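Local coordinates for protein FMN reductase (NADPH) (Bacillus subtilis, PDB 3N2S) that uses NADPH to reduce flavin mononucleotide, and also reduces nitroaromatic compounds, quinones and azo dyes, working as a homodimer that carries bound FMN, at residues 56-67 with 137-148; 36-46 with 109-120. All coordinates share one frame; numbering follows the deposited sequence.

Contact 1: residues 56-67 with 137-148. With FMN (flavin mononucleotide), chain E.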
loop_
_atom_site.group_PDB
_atom_site.type_symbol
_atom_site.label_atom_id
_atom_site.label_comp_id
_atom_site.label_asym_id
_atom_site.label_seq_id
_atom_site.Cartn_x
_atom_site.Cartn_y
_atom_site.Cartn_z
ATOM N N LYS A 56 -1.676 7.310 25.378
ATOM C CA LYS A 56 -1.196 6.471 24.260
ATOM C C LYS A 56 -0.729 7.312 23.069
ATOM O O LYS A 56 0.290 6.987 22.470
ATOM C CB LYS A 56 -2.271 5.465 23.821
ATOM C CG LYS A 56 -2.600 4.446 24.918
ATOM C CD LYS A 56 -3.606 3.386 24.440
ATOM C CE LYS A 56 -3.937 2.404 25.550
ATOM N NZ LYS A 56 -2.748 1.654 25.990
ATOM N N LYS A 57 -1.446 8.398 22.734
ATOM C CA LYS A 57 -1.054 9.295 21.625
ATOM C C LYS A 57 0.317 9.892 21.930
ATOM O O LYS A 57 1.163 9.976 21.038
ATOM C CB LYS A 57 -2.083 10.428 21.442
ATOM C CG LYS A 57 -3.387 9.997 20.759
ATOM C CD LYS A 57 -4.400 11.143 20.627
ATOM C CE LYS A 57 -4.157 11.949 19.367
ATOM N NZ LYS A 57 -5.359 12.689 18.872
ATOM N N ARG A 58 0.540 10.277 23.212
ATOM C CA ARG A 58 1.808 10.840 23.691
ATOM C C ARG A 58 2.929 9.830 23.558
ATOM O O ARG A 58 3.973 10.158 22.999
ATOM C CB ARG A 58 1.696 11.336 25.154
ATOM C CG ARG A 58 2.919 12.166 25.566
ATOM C CD ARG A 58 3.199 12.096 27.058
ATOM N NE ARG A 58 3.332 10.722 27.566
ATOM C CZ ARG A 58 4.458 10.015 27.552
ATOM N NH1 ARG A 58 4.478 8.782 28.036
ATOM N NH2 ARG A 58 5.568 10.531 27.043
ATOM N N GLU A 59 2.726 8.601 24.061
ATOM C CA GLU A 59 3.749 7.556 23.982
ATOM C C GLU A 59 4.144 7.303 22.538
ATOM O O GLU A 59 5.331 7.214 22.237
ATOM C CB GLU A 59 3.256 6.232 24.600
ATOM C CG GLU A 59 3.077 6.235 26.104
ATOM C CD GLU A 59 2.415 4.957 26.576
ATOM O OE1 GLU A 59 1.179 4.815 26.405
ATOM O OE2 GLU A 59 3.154 4.069 27.053
ATOM N N LEU A 60 3.157 7.166 21.644
ATOM C CA LEU A 60 3.412 6.913 20.221
ATOM C C LEU A 60 4.179 8.063 19.589
ATOM O O LEU A 60 5.089 7.818 18.799
ATOM C CB LEU A 60 2.090 6.645 19.466
ATOM C CG LEU A 60 1.325 5.359 19.881
ATOM C CD1 LEU A 60 -0.053 5.324 19.278
ATOM C CD2 LEU A 60 2.133 4.071 19.579
ATOM N N SER A 61 3.854 9.311 19.963
ATOM C CA SER A 61 4.573 10.483 19.461
ATOM C C SER A 61 6.066 10.359 19.828
ATOM O O SER A 61 6.925 10.560 18.972
ATOM C CB SER A 61 3.993 11.763 20.073
ATOM O OG SER A 61 4.846 12.855 19.778
ATOM N N VAL A 62 6.358 10.015 21.103
ATOM C CA VAL A 62 7.735 9.858 21.606
ATOM C C VAL A 62 8.444 8.741 20.854
ATOM O O VAL A 62 9.547 8.959 20.322
ATOM C CB VAL A 62 7.790 9.644 23.143
ATOM C CG1 VAL A 62 9.211 9.316 23.605
ATOM C CG2 VAL A 62 7.270 10.875 23.863
ATOM N N LEU A 63 7.802 7.556 20.778
ATOM C CA LEU A 63 8.362 6.395 20.072
ATOM C C LEU A 63 8.621 6.722 18.610
ATOM O O LEU A 63 9.616 6.262 18.063
ATOM C CB LEU A 63 7.455 5.146 20.227
ATOM C CG LEU A 63 7.250 4.635 21.668
ATOM C CD1 LEU A 63 6.092 3.621 21.751
ATOM C CD2 LEU A 63 8.544 4.089 22.257
ATOM N N ALA A 64 7.774 7.570 17.995
ATOM C CA ALA A 64 7.904 7.979 16.585
ATOM C C ALA A 64 9.050 8.995 16.328
ATOM O O ALA A 64 9.329 9.367 15.180
ATOM C CB ALA A 64 6.570 8.521 16.073
ATOM N N GLY A 65 9.713 9.413 17.399
ATOM C CA GLY A 65 10.818 10.360 17.355
ATOM C C GLY A 65 10.401 11.785 17.687
ATOM O O GLY A 65 10.968 12.731 17.138
ATOM N N ASN A 66 9.418 11.953 18.589
ATOM C CA ASN A 66 8.863 13.250 19.017
ATOM C C ASN A 66 8.219 14.016 17.871
ATOM O O ASN A 66 8.740 15.026 17.381
ATOM C CB ASN A 66 9.884 14.102 19.804
ATOM C CG ASN A 66 10.330 13.417 21.060
ATOM O OD1 ASN A 66 9.542 13.141 21.950
ATOM N ND2 ASN A 66 11.583 13.074 21.122
ATOM N N GLN A 67 7.089 13.492 17.406
ATOM C CA GLN A 67 6.361 14.089 16.308
ATOM C C GLN A 67 5.070 14.628 16.918
ATOM O O GLN A 67 4.188 13.846 17.244
ATOM C CB GLN A 67 6.133 13.056 15.193
ATOM C CG GLN A 67 7.453 12.479 14.667
ATOM C CD GLN A 67 7.302 11.825 13.325
ATOM O OE1 GLN A 67 6.692 12.389 12.427
ATOM N NE2 GLN A 67 7.884 10.642 13.150
ATOM N N GLY A 137 7.448 6.591 11.608
ATOM C CA GLY A 137 8.300 6.759 12.778
ATOM C C GLY A 137 8.017 5.777 13.897
ATOM O O GLY A 137 8.927 5.434 14.656
ATOM N N ILE A 138 6.768 5.272 13.993
ATOM C CA ILE A 138 6.401 4.241 14.989
ATOM C C ILE A 138 7.263 2.955 14.819
ATOM O O ILE A 138 7.456 2.213 15.787
ATOM C CB ILE A 138 4.877 3.912 15.032
ATOM C CG1 ILE A 138 4.384 3.255 13.722
ATOM C CG2 ILE A 138 4.046 5.140 15.431
ATOM C CD1 ILE A 138 3.048 2.524 13.844
ATOM N N ARG A 139 7.828 2.729 13.601
ATOM C CA ARG A 139 8.697 1.555 13.361
ATOM C C ARG A 139 10.087 1.664 14.018
ATOM O O ARG A 139 10.875 0.721 13.923
ATOM C CB ARG A 139 8.813 1.204 11.862
ATOM C CG ARG A 139 7.489 0.743 11.256
ATOM C CD ARG A 139 7.680 0.001 9.948
ATOM N NE ARG A 139 8.519 0.735 8.993
ATOM C CZ ARG A 139 8.094 1.690 8.164
ATOM N NH1 ARG A 139 6.822 2.077 8.176
ATOM N NH2 ARG A 139 8.948 2.299 7.351
ATOM N N ASN A 140 10.380 2.795 14.700
ATOM C CA ASN A 140 11.635 2.959 15.445
ATOM C C ASN A 140 11.646 1.994 16.629
ATOM O O ASN A 140 12.706 1.483 16.988
ATOM C CB ASN A 140 11.790 4.405 15.976
ATOM C CG ASN A 140 12.073 5.457 14.940
ATOM O OD1 ASN A 140 12.686 5.195 13.908
ATOM N ND2 ASN A 140 11.676 6.691 15.225
ATOM N N GLU A 141 10.473 1.755 17.251
ATOM C CA GLU A 141 10.354 0.944 18.462
ATOM C C GLU A 141 9.090 0.096 18.433
ATOM O O GLU A 141 8.238 0.252 19.295
ATOM C CB GLU A 141 10.348 1.868 19.699
ATOM C CG GLU A 141 11.554 2.788 19.809
ATOM C CD GLU A 141 12.108 3.007 21.201
ATOM O OE1 GLU A 141 12.413 4.173 21.537
ATOM O OE2 GLU A 141 12.262 2.012 21.946
ATOM N N LEU A 142 8.945 -0.786 17.430
ATOM C CA LEU A 142 7.731 -1.597 17.314
ATOM C C LEU A 142 7.391 -2.452 18.541
ATOM O O LEU A 142 6.212 -2.625 18.806
ATOM C CB LEU A 142 7.708 -2.440 16.041
ATOM C CG LEU A 142 7.262 -1.786 14.740
ATOM C CD1 LEU A 142 7.109 -2.846 13.670
ATOM C CD2 LEU A 142 5.922 -0.970 14.905
ATOM N N ASP A 143 8.399 -2.943 19.311
ATOM C CA ASP A 143 8.160 -3.746 20.518
ATOM C C ASP A 143 7.397 -2.909 21.533
ATOM O O ASP A 143 6.433 -3.387 22.112
ATOM C CB ASP A 143 9.472 -4.291 21.114
ATOM C CG ASP A 143 9.292 -5.550 21.971
ATOM O OD1 ASP A 143 8.598 -5.472 23.012
ATOM O OD2 ASP A 143 9.882 -6.599 21.623
ATOM N N LYS A 144 7.760 -1.625 21.682
ATOM C CA LYS A 144 7.059 -0.730 22.598
ATOM C C LYS A 144 5.703 -0.308 22.043
ATOM O O LYS A 144 4.757 -0.179 22.813
ATOM C CB LYS A 144 7.937 0.471 22.989
ATOM C CG LYS A 144 9.147 0.035 23.814
ATOM C CD LYS A 144 9.981 1.198 24.329
ATOM C CE LYS A 144 11.284 0.748 24.963
ATOM N NZ LYS A 144 11.077 -0.188 26.102
ATOM N N VAL A 145 5.588 -0.118 20.716
ATOM C CA VAL A 145 4.321 0.227 20.047
ATOM C C VAL A 145 3.295 -0.916 20.242
ATOM O O VAL A 145 2.148 -0.648 20.625
ATOM C CB VAL A 145 4.541 0.606 18.554
ATOM C CG1 VAL A 145 3.219 0.725 17.808
ATOM C CG2 VAL A 145 5.340 1.912 18.435
ATOM N N THR A 146 3.750 -2.199 20.093
ATOM C CA THR A 146 2.857 -3.343 20.295
ATOM C C THR A 146 2.380 -3.416 21.750
ATOM O O THR A 146 1.252 -3.852 21.987
ATOM C CB THR A 146 3.485 -4.668 19.813
ATOM O OG1 THR A 146 4.665 -4.951 20.560
ATOM C CG2 THR A 146 3.792 -4.669 18.314
ATOM N N GLU A 147 3.212 -2.952 22.720
ATOM C CA GLU A 147 2.814 -2.911 24.128
ATOM C C GLU A 147 1.774 -1.806 24.352
ATOM O O GLU A 147 0.819 -2.025 25.091
ATOM C CB GLU A 147 4.019 -2.667 25.054
ATOM C CG GLU A 147 5.045 -3.774 25.086
ATOM C CD GLU A 147 6.025 -3.561 26.219
ATOM O OE1 GLU A 147 7.190 -3.202 25.942
ATOM O OE2 GLU A 147 5.609 -3.693 27.393
ATOM N N VAL A 148 1.952 -0.615 23.712
ATOM C CA VAL A 148 0.995 0.501 23.837
ATOM C C VAL A 148 -0.383 0.059 23.291
ATOM O O VAL A 148 -1.420 0.283 23.931
ATOM C CB VAL A 148 1.513 1.794 23.123
ATOM C CG1 VAL A 148 0.423 2.858 23.004
ATOM C CG2 VAL A 148 2.739 2.369 23.813
HETATM N N1 FMN E . 6.221 12.318 7.669
HETATM C C2 FMN E . 6.549 12.637 8.949
HETATM O O2 FMN E . 6.598 13.827 9.314
HETATM N N3 FMN E . 6.834 11.666 9.855
HETATM C C4 FMN E . 6.801 10.309 9.645
HETATM O O4 FMN E . 7.060 9.472 10.519
HETATM C C4A FMN E . 6.422 9.901 8.273
HETATM N N5 FMN E . 6.297 8.631 7.976
HETATM C C5A FMN E . 5.781 8.313 6.702
HETATM C C6 FMN E . 5.534 6.943 6.423
HETATM C C7 FMN E . 4.928 6.561 5.234
HETATM C C7M FMN E . 4.581 5.096 5.017
HETATM C C8 FMN E . 4.654 7.554 4.214
HETATM C C8M FMN E . 4.070 7.180 2.897
HETATM C C9 FMN E . 4.921 8.932 4.465
HETATM C C9A FMN E . 5.501 9.339 5.689
HETATM N N10 FMN E . 5.703 10.697 6.049
HETATM C C10 FMN E . 6.110 11.051 7.297
HETATM C "C1'" FMN E . 5.394 11.758 5.064
HETATM C "C2'" FMN E . 6.510 11.818 4.011
HETATM O "O2'" FMN E . 7.574 12.442 4.597
HETATM C "C3'" FMN E . 5.991 12.684 2.866
HETATM O "O3'" FMN E . 4.849 11.984 2.289
HETATM C "C4'" FMN E . 7.116 12.997 1.781
HETATM O "O4'" FMN E . 8.000 13.979 2.358
HETATM C "C5'" FMN E . 6.462 13.678 0.547
HETATM O "O5'" FMN E . 5.824 14.899 1.025
HETATM P P FMN E . 4.272 15.225 0.715
HETATM O O1P FMN E . 4.066 15.310 -0.777
HETATM O O2P FMN E . 4.129 16.498 1.521
HETATM O O3P FMN E . 3.509 14.099 1.433
HETATM O O HOH W 1 11.670 8.528 13.216
#
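Leu63 and Val148 form the apolar centre, each burying 123 Å² against the other segment. Val148 is a knob in a hole made by Lys56, Glu59, Leu60 and Leu63: its CG1, anti to the backbone N (chi1 169°), lies 3.8 Å from Lys56 CB, while its CG2 faces the Glu59 carboxylate and Leu63 CD1. Leu63 splits its methyls, CD1 meeting Val145 CG2 at 3.8 Å and CD2 touching Lys144 CB where the two side chains cross at about a right angle. Leu60 CD2 lies 3.9 Å from Val145 CG1. Helices 56-63 and 142-148 thus pack nearly antiparallel (173°), with axes 10.3 Å apart. At one end, Lys56 NZ donates a hydrogen bond of 2.8 Å to Val148 O, lying in the carbonyl plane. At the other, the C-terminal end of helix 56-63, just before the Schellman motif at Gly65, Ala64 CA makes a CA-H...O contact of 3.4 Å with Gly137 O. A water bridges Ala64 O and Asn140 ND2, while Asn140 OD1 accepts from Arg234. Gln67 NE2 donates to Ala64 O (2.8 Å, N-H...O 176°) and to flavin O4, which Gly137 N also reaches; Gln67 OE1 takes the flavin N3-H at 2.7 Å. The two N-H donors at O4 would probably polarise the C4=O4 carbonyl and draw electron density from the ring.

Contact 2: residues 36-46 with 109-120. With FMN (flavin mononucleotide), chain G.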
loop_
_atom_site.group_PDB
_atom_site.type_symbol
_atom_site.label_atom_id
_atom_site.label_comp_id
_atom_site.label_asym_id
_atom_site.label_seq_id
_atom_site.Cartn_x
_atom_site.Cartn_y
_atom_site.Cartn_z
ATOM N N ALA A 36 -13.146 -0.229 1.744
ATOM C CA ALA A 36 -13.610 -0.353 0.354
ATOM C C ALA A 36 -12.494 -0.665 -0.648
ATOM O O ALA A 36 -12.784 -1.022 -1.783
ATOM C CB ALA A 36 -14.342 0.921 -0.053
ATOM N N ALA A 37 -11.215 -0.542 -0.238
ATOM C CA ALA A 37 -10.076 -0.833 -1.121
ATOM C C ALA A 37 -10.079 -2.300 -1.534
ATOM O O ALA A 37 -10.577 -3.158 -0.802
ATOM C CB ALA A 37 -8.756 -0.509 -0.402
ATOM N N SER A 38 -9.508 -2.594 -2.703
ATOM C CA SER A 38 -9.295 -3.970 -3.169
ATOM C C SER A 38 -8.461 -4.694 -2.103
ATOM O O SER A 38 -7.716 -4.059 -1.339
ATOM C CB SER A 38 -8.503 -3.973 -4.475
ATOM O OG SER A 38 -9.250 -3.371 -5.520
ATOM N N THR A 39 -8.595 -6.012 -2.060
ATOM C CA THR A 39 -7.921 -6.863 -1.088
ATOM C C THR A 39 -7.578 -8.216 -1.730
ATOM O O THR A 39 -8.458 -8.855 -2.307
ATOM C CB THR A 39 -8.765 -6.991 0.200
ATOM O OG1 THR A 39 -8.257 -8.090 0.945
ATOM C CG2 THR A 39 -10.266 -7.241 -0.091
ATOM N N SER A 40 -6.300 -8.629 -1.658
ATOM C CA SER A 40 -5.813 -9.901 -2.247
ATOM C C SER A 40 -6.627 -11.075 -1.726
ATOM O O SER A 40 -6.740 -11.242 -0.515
ATOM C CB SER A 40 -4.354 -10.148 -1.882
ATOM O OG SER A 40 -3.489 -9.139 -2.364
ATOM N N SER A 41 -7.234 -11.851 -2.650
ATOM C CA SER A 41 -8.064 -13.020 -2.360
ATOM C C SER A 41 -9.133 -12.776 -1.294
ATOM O O SER A 41 -9.453 -13.705 -0.545
ATOM C CB SER A 41 -7.199 -14.223 -2.014
ATOM O OG SER A 41 -6.382 -14.550 -3.127
ATOM N N TYR A 42 -9.619 -11.512 -1.173
ATOM C CA TYR A 42 -10.694 -11.097 -0.247
ATOM C C TYR A 42 -10.277 -11.261 1.233
ATOM O O TYR A 42 -11.134 -11.206 2.125
ATOM C CB TYR A 42 -11.917 -12.003 -0.556
ATOM C CG TYR A 42 -13.306 -11.516 -0.230
ATOM C CD1 TYR A 42 -13.548 -10.177 0.075
ATOM C CD2 TYR A 42 -14.399 -12.379 -0.303
ATOM C CE1 TYR A 42 -14.843 -9.717 0.324
ATOM C CE2 TYR A 42 -15.693 -11.933 -0.057
ATOM C CZ TYR A 42 -15.911 -10.607 0.268
ATOM O OH TYR A 42 -17.203 -10.182 0.451
ATOM N N VAL A 43 -8.971 -11.451 1.497
ATOM C CA VAL A 43 -8.455 -11.709 2.854
ATOM C C VAL A 43 -8.576 -10.574 3.848
ATOM O O VAL A 43 -8.640 -10.846 5.057
ATOM C CB VAL A 43 -7.067 -12.412 2.900
ATOM C CG1 VAL A 43 -7.028 -13.613 1.959
ATOM C CG2 VAL A 43 -5.939 -11.438 2.551
ATOM N N GLN A 44 -8.573 -9.303 3.365
ATOM C CA GLN A 44 -8.678 -8.095 4.204
ATOM C C GLN A 44 -7.704 -8.206 5.395
ATOM O O GLN A 44 -8.108 -8.121 6.558
ATOM C CB GLN A 44 -10.141 -7.886 4.676
ATOM C CG GLN A 44 -11.119 -7.682 3.526
ATOM C CD GLN A 44 -12.560 -7.973 3.910
ATOM O OE1 GLN A 44 -13.250 -7.145 4.483
ATOM N NE2 GLN A 44 -13.060 -9.122 3.538
ATOM N N ALA A 45 -6.424 -8.442 5.072
ATOM C CA ALA A 45 -5.371 -8.755 6.050
ATOM C C ALA A 45 -4.817 -7.549 6.824
ATOM O O ALA A 45 -3.611 -7.366 6.919
ATOM C CB ALA A 45 -4.256 -9.553 5.382
ATOM N N TYR A 46 -5.714 -6.769 7.427
ATOM C CA TYR A 46 -5.313 -5.580 8.180
ATOM C C TYR A 46 -6.278 -5.260 9.308
ATOM O O TYR A 46 -7.420 -5.736 9.330
ATOM C CB TYR A 46 -5.179 -4.356 7.225
ATOM C CG TYR A 46 -6.452 -4.039 6.471
ATOM C CD1 TYR A 46 -7.392 -3.156 6.995
ATOM C CD2 TYR A 46 -6.754 -4.686 5.274
ATOM C CE1 TYR A 46 -8.609 -2.935 6.355
ATOM C CE2 TYR A 46 -7.960 -4.468 4.618
ATOM C CZ TYR A 46 -8.888 -3.596 5.164
ATOM O OH TYR A 46 -10.071 -3.389 4.511
ATOM N N VAL A 109 1.265 -9.711 1.155
ATOM C CA VAL A 109 -0.193 -9.596 1.046
ATOM C C VAL A 109 -0.745 -8.638 2.102
ATOM O O VAL A 109 -1.500 -7.705 1.765
ATOM C CB VAL A 109 -0.882 -11.001 1.065
ATOM C CG1 VAL A 109 -2.358 -10.897 1.443
ATOM C CG2 VAL A 109 -0.713 -11.707 -0.295
ATOM N N SER A 110 -0.362 -8.853 3.362
ATOM C CA SER A 110 -0.883 -8.037 4.467
ATOM C C SER A 110 -0.403 -6.581 4.432
ATOM O O SER A 110 -1.211 -5.689 4.695
ATOM C CB SER A 110 -0.606 -8.702 5.820
ATOM O OG SER A 110 0.784 -8.886 6.032
ATOM N N LEU A 111 0.875 -6.335 4.052
ATOM C CA LEU A 111 1.410 -4.976 3.931
ATOM C C LEU A 111 0.693 -4.200 2.824
ATOM O O LEU A 111 0.310 -3.050 3.033
ATOM C CB LEU A 111 2.921 -4.999 3.651
ATOM C CG LEU A 111 3.827 -4.744 4.867
ATOM C CD1 LEU A 111 3.682 -5.858 5.894
ATOM C CD2 LEU A 111 5.270 -4.641 4.437
ATOM N N ILE A 112 0.516 -4.835 1.655
ATOM C CA ILE A 112 -0.173 -4.213 0.514
ATOM C C ILE A 112 -1.645 -3.937 0.878
ATOM O O ILE A 112 -2.129 -2.840 0.637
ATOM C CB ILE A 112 0.006 -5.046 -0.786
ATOM C CG1 ILE A 112 1.511 -5.019 -1.225
ATOM C CG2 ILE A 112 -0.930 -4.524 -1.907
ATOM C CD1 ILE A 112 1.912 -6.146 -2.213
ATOM N N ASP A 113 -2.339 -4.917 1.478
ATOM C CA ASP A 113 -3.748 -4.731 1.869
ATOM C C ASP A 113 -3.908 -3.520 2.797
ATOM O O ASP A 113 -4.788 -2.699 2.577
ATOM C CB ASP A 113 -4.291 -5.995 2.555
ATOM C CG ASP A 113 -5.133 -6.906 1.667
ATOM O OD1 ASP A 113 -4.959 -6.866 0.422
ATOM O OD2 ASP A 113 -5.959 -7.663 2.217
ATOM N N ALA A 114 -3.069 -3.418 3.841
ATOM C CA ALA A 114 -3.114 -2.305 4.800
ATOM C C ALA A 114 -2.817 -0.976 4.129
ATOM O O ALA A 114 -3.473 0.019 4.443
ATOM C CB ALA A 114 -2.121 -2.544 5.939
ATOM N N ALA A 115 -1.808 -0.945 3.225
ATOM C CA ALA A 115 -1.438 0.305 2.530
ATOM C C ALA A 115 -2.563 0.787 1.592
ATOM O O ALA A 115 -2.860 1.983 1.586
ATOM C CB ALA A 115 -0.140 0.121 1.753
ATOM N N LEU A 116 -3.217 -0.131 0.844
ATOM C CA LEU A 116 -4.329 0.292 -0.040
ATOM C C LEU A 116 -5.460 0.885 0.793
ATOM O O LEU A 116 -6.017 1.919 0.417
ATOM C CB LEU A 116 -4.873 -0.871 -0.904
ATOM C CG LEU A 116 -3.896 -1.654 -1.784
ATOM C CD1 LEU A 116 -4.633 -2.730 -2.585
ATOM C CD2 LEU A 116 -3.086 -0.771 -2.692
ATOM N N ALA A 117 -5.765 0.251 1.949
ATOM C CA ALA A 117 -6.806 0.763 2.858
ATOM C C ALA A 117 -6.421 2.174 3.381
ATOM O O ALA A 117 -7.272 3.075 3.410
ATOM C CB ALA A 117 -6.985 -0.205 4.028
ATOM N N ALA A 118 -5.145 2.363 3.793
ATOM C CA ALA A 118 -4.675 3.650 4.309
ATOM C C ALA A 118 -4.774 4.752 3.279
ATOM O O ALA A 118 -5.128 5.882 3.630
ATOM C CB ALA A 118 -3.245 3.537 4.826
ATOM N N GLN A 119 -4.414 4.444 2.024
ATOM C CA GLN A 119 -4.479 5.459 0.973
ATOM C C GLN A 119 -5.915 5.848 0.612
ATOM O O GLN A 119 -6.161 7.020 0.323
ATOM C CB GLN A 119 -3.589 5.129 -0.233
ATOM C CG GLN A 119 -3.432 6.308 -1.213
ATOM C CD GLN A 119 -2.973 7.647 -0.647
ATOM O OE1 GLN A 119 -3.350 8.716 -1.154
ATOM N NE2 GLN A 119 -2.184 7.662 0.408
ATOM N N ASN A 120 -6.857 4.894 0.700
ATOM C CA ASN A 120 -8.285 5.192 0.525
ATOM C C ASN A 120 -8.732 6.139 1.642
ATOM O O ASN A 120 -9.435 7.123 1.375
ATOM C CB ASN A 120 -9.118 3.917 0.581
ATOM C CG ASN A 120 -9.627 3.464 -0.766
ATOM O OD1 ASN A 120 -10.403 2.519 -0.872
ATOM N ND2 ASN A 120 -9.198 4.117 -1.817
HETATM N N1 FMN G . -8.178 -10.344 -8.645
HETATM C C2 FMN G . -7.948 -11.173 -9.713
HETATM O O2 FMN G . -8.874 -11.549 -10.438
HETATM N N3 FMN G . -6.696 -11.631 -9.949
HETATM C C4 FMN G . -5.557 -11.321 -9.289
HETATM O O4 FMN G . -4.478 -11.757 -9.568
HETATM C C4A FMN G . -5.751 -10.380 -8.162
HETATM N N5 FMN G . -4.705 -9.953 -7.470
HETATM C C5A FMN G . -4.936 -8.961 -6.491
HETATM C C6 FMN G . -3.777 -8.430 -5.847
HETATM C C7 FMN G . -3.903 -7.377 -4.938
HETATM C C7M FMN G . -2.659 -6.790 -4.322
HETATM C C8 FMN G . -5.241 -6.880 -4.577
HETATM C C8M FMN G . -5.420 -5.810 -3.611
HETATM C C9 FMN G . -6.384 -7.439 -5.200
HETATM C C9A FMN G . -6.255 -8.486 -6.158
HETATM N N10 FMN G . -7.348 -9.005 -6.886
HETATM C C10 FMN G . -7.173 -9.911 -7.906
HETATM C "C1'" FMN G . -8.712 -8.509 -6.628
HETATM C "C2'" FMN G . -9.256 -9.101 -5.333
HETATM O "O2'" FMN G . -9.610 -10.448 -5.623
HETATM C "C3'" FMN G . -10.507 -8.304 -4.969
HETATM O "O3'" FMN G . -10.101 -6.969 -4.640
HETATM C "C4'" FMN G . -11.298 -8.954 -3.780
HETATM O "O4'" FMN G . -11.922 -10.177 -4.223
HETATM C "C5'" FMN G . -12.425 -7.996 -3.269
HETATM O "O5'" FMN G . -13.298 -7.769 -4.369
HETATM P P FMN G . -13.631 -6.278 -4.846
HETATM O O1P FMN G . -14.437 -6.499 -6.138
HETATM O O2P FMN G . -12.309 -5.606 -5.341
HETATM O O3P FMN G . -14.266 -5.427 -3.761
HETATM O O HOH W 2 -7.062 -3.693 1.253
HETATM O O HOH W 3 -2.682 -7.355 -0.631
#
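Thr39 turns OG1 opposite its backbone N (chi1 165°) and Asp113 swings its carboxylate to chi1 -100°, so that hydroxyl and carboxylate meet at 2.7 Å between Thr39 OG1 and Asp113 OD2. The hydroxyl comes from the syn side, 32° out of the carboxylate plane; Ala45 N takes the anti lone pair of the same oxygen. Asp113 OD1 accepts Ser40 N through its syn lone pair at 3.0 Å, and a water joins it to Ser40 OG and Val109 O. Thr39 OG1 in turn accepts Gln44 N at 2.7 Å. Tyr46 lays one ring face on Ala117 CB, a CH-pi contact 4.1 Å from the ring centroid, and Ala37 CB packs 3.9 Å from Leu116 CB. An alanine in place of Asp113 would leave Thr39 OG1 and the amides of Ser40 and Ala45 without their acceptor, and is likely to let the loop shift on the helix. That loop presents Thr39 N to the FMN ribityl O3' at 3.1 Å, while Leu116 CD1 and Ile112 CG2 lie against the dimethylbenzene methyls. The buried carboxylate, gripped by three protein donors, is consistent with a second-shell role, since it holds Thr39 and Ser40, residues that line the flavin pocket.

Both contacts border FMN, but at different parts of it and of different molecules. Contact 1, partly buried, pairs two helices on the flank of the antiparallel sheet and meets the pyrimidine edge of its flavin; contact 2, buried, fastens the loop before strand 46-51 to helix 104-127 and meets the ribityl chain and dimethylbenzene end of the other. The chemistry follows the place: aliphatic interdigitation with polar ends in the first, a carboxylate satisfied by hydroxyl and amides in the second. Their centres lie about 23 Å apart, nearest atoms about 8 Å; across the dimer, contact 1 of one subunit meets contact 2 of the other, where Arg139 packs on Val109, and each FMN is bound by both chains.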